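Local coordinates for protein lipase, class 3 (Penicillium roqueforti FM164, PDB 6L7N) that probably hydrolyses the ester bonds of lipids such as triacylglycerols, as a fungal class 3 lipase of the alpha/beta-hydrolase fold, at residues A74-V79 / P137-A142. Numbering follows the deposited sequence.
Sequences ANEAVV and PGYELA
CG of Tyr-139 stands anti to its carbonyl carbon (chi1 -79°), close to the carbonyl carbon of Glu-76, and with chi2 at 22° one face of the ring lies against the Glu-76 backbone. CA of Glu-76 sits over the middle of one ring face, 3.5 Å from the Tyr-139 ring centroid and almost on the ring normal, a CH-pi contact. The Glu-76 side chain, whose CG is likewise anti to its carbonyl carbon (chi1 -71°), runs out across the CD1-CE1 side of the ring at about a right angle to the tyrosine side chain; its OE1 comes within 3.4 Å of CE1 of Tyr-139. The phenol OH is hydrogen-bonded to ND1 of His-73, in the turn from strand 66-72, so the ring is secured at its tip as well as over its face. Glu-76 and Ala-77 form a G1 beta bulge opposite Asp-72.

From here the two segments run on as neighbouring parallel strands, 77-83 and 140-146, in the central mixed sheet of the alpha/beta-hydrolase fold; strand 140-146 leads to what is probably the nucleophile elbow. N of Glu-140 donates to O of Glu-76 at 3.1 Å. N of Val-78 then bonds to O of Glu-140 at 2.9 Å, and O of Val-78 receives N of Ala-142 at 2.9 Å.

On the sheet face shared by Ala-77, Val-79, Glu-140 and Ala-142, CB of Ala-77 rests 3.7 Å from CG of Glu-140, and Trp-15 of helix 6-22 packs on Ala-77 and Val-79. On the other face of the sheet, CG1 of Val-78 meets CD1 of Leu-141 at 4.0 Å, and Leu-129 of helix 112-135 touches both side chains.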
loop_
_atom_site.group_PDB
_atom_site.type_symbol
_atom_site.label_atom_id
_atom_site.label_comp_id
_atom_site.label_asym_id
_atom_site.label_seq_id
_atom_site.Cartn_x
_atom_site.Cartn_y
_atom_site.Cartn_z
ATOM N N ALA A 74 -4.720 4.631 -19.969
ATOM C CA ALA A 74 -5.302 5.954 -19.777
ATOM C C ALA A 74 -4.361 6.855 -18.990
ATOM O O ALA A 74 -4.163 8.022 -19.352
ATOM C CB ALA A 74 -6.657 5.835 -19.078
ATOM N N ASN A 75 -3.752 6.332 -17.926
ATOM C CA ASN A 75 -2.883 7.127 -17.068
ATOM C C ASN A 75 -1.404 6.826 -17.283
ATOM O O ASN A 75 -0.566 7.321 -16.522
ATOM C CB ASN A 75 -3.273 6.926 -15.600
ATOM C CG ASN A 75 -4.710 7.355 -15.319
ATOM O OD1 ASN A 75 -5.023 8.546 -15.324
ATOM N ND2 ASN A 75 -5.590 6.384 -15.088
ATOM N N GLU A 76 -1.065 6.049 -18.311
ATOM C CA GLU A 76 0.318 5.740 -18.676
ATOM C C GLU A 76 1.095 5.206 -17.471
ATOM O O GLU A 76 2.120 5.749 -17.058
ATOM C CB GLU A 76 1.016 6.966 -19.287
ATOM C CG GLU A 76 0.512 7.321 -20.699
ATOM C CD GLU A 76 1.544 8.076 -21.548
ATOM O OE1 GLU A 76 2.734 7.690 -21.556
ATOM O OE2 GLU A 76 1.164 9.053 -22.229
ATOM N N ALA A 77 0.579 4.126 -16.894
ATOM C CA ALA A 77 1.214 3.574 -15.706
ATOM C C ALA A 77 1.198 2.055 -15.730
ATOM O O ALA A 77 0.211 1.438 -16.136
ATOM C CB ALA A 77 0.531 4.069 -14.424
ATOM N N VAL A 78 2.315 1.464 -15.300
ATOM C CA VAL A 78 2.369 0.074 -14.883
ATOM C C VAL A 78 2.089 0.056 -13.392
ATOM O O VAL A 78 2.650 0.868 -12.651
ATOM C CB VAL A 78 3.740 -0.543 -15.202
ATOM C CG1 VAL A 78 3.838 -1.956 -14.670
ATOM C CG2 VAL A 78 3.973 -0.525 -16.721
ATOM N N VAL A 79 1.195 -0.835 -12.962
ATOM C CA VAL A 79 0.680 -0.847 -11.596
ATOM C C VAL A 79 1.020 -2.185 -10.966
ATOM O O VAL A 79 0.629 -3.240 -11.477
ATOM C CB VAL A 79 -0.834 -0.594 -11.548
ATOM C CG1 VAL A 79 -1.357 -0.668 -10.113
ATOM C CG2 VAL A 79 -1.179 0.754 -12.197
ATOM N N PRO A 137 7.483 1.957 -22.488
ATOM C CA PRO A 137 8.685 2.666 -22.006
ATOM C C PRO A 137 8.426 4.027 -21.370
ATOM O O PRO A 137 9.208 4.441 -20.504
ATOM C CB PRO A 137 9.531 2.807 -23.280
ATOM C CG PRO A 137 8.535 2.793 -24.398
ATOM C CD PRO A 137 7.486 1.795 -23.954
ATOM N N GLY A 138 7.401 4.754 -21.794
ATOM C CA GLY A 138 7.139 6.064 -21.237
ATOM C C GLY A 138 6.260 6.048 -20.005
ATOM O O GLY A 138 5.842 7.113 -19.534
ATOM N N TYR A 139 5.970 4.871 -19.467
ATOM C CA TYR A 139 5.002 4.743 -18.386
ATOM C C TYR A 139 5.695 4.835 -17.033
ATOM O O TYR A 139 6.843 4.413 -16.867
ATOM C CB TYR A 139 4.239 3.419 -18.483
ATOM C CG TYR A 139 3.129 3.413 -19.522
ATOM C CD1 TYR A 139 3.134 4.316 -20.585
ATOM C CD2 TYR A 139 2.085 2.508 -19.442
ATOM C CE1 TYR A 139 2.124 4.311 -21.531
ATOM C CE2 TYR A 139 1.060 2.494 -20.394
ATOM C CZ TYR A 139 1.090 3.402 -21.435
ATOM O OH TYR A 139 0.076 3.391 -22.380
ATOM N N GLU A 140 4.990 5.419 -16.073
ATOM C CA GLU A 140 5.459 5.425 -14.698
ATOM C C GLU A 140 5.168 4.072 -14.064
ATOM O O GLU A 140 4.427 3.248 -14.600
ATOM C CB GLU A 140 4.795 6.557 -13.909
ATOM C CG GLU A 140 3.335 6.317 -13.602
ATOM C CD GLU A 140 2.675 7.459 -12.845
ATOM O OE1 GLU A 140 3.376 8.203 -12.132
ATOM O OE2 GLU A 140 1.444 7.614 -12.967
ATOM N N LEU A 141 5.789 3.817 -12.922
ATOM C CA LEU A 141 5.524 2.604 -12.174
ATOM C C LEU A 141 4.901 3.041 -10.865
ATOM O O LEU A 141 5.443 3.914 -10.184
ATOM C CB LEU A 141 6.794 1.777 -11.921
ATOM C CG LEU A 141 6.624 0.631 -10.904
ATOM C CD1 LEU A 141 5.677 -0.461 -11.396
ATOM C CD2 LEU A 141 7.946 0.012 -10.468
ATOM N N ALA A 142 3.745 2.475 -10.554
ATOM C CA ALA A 142 2.992 2.797 -9.351
ATOM C C ALA A 142 2.826 1.506 -8.569
ATOM O O ALA A 142 2.309 0.520 -9.092
ATOM C CB ALA A 142 1.633 3.416 -9.700
#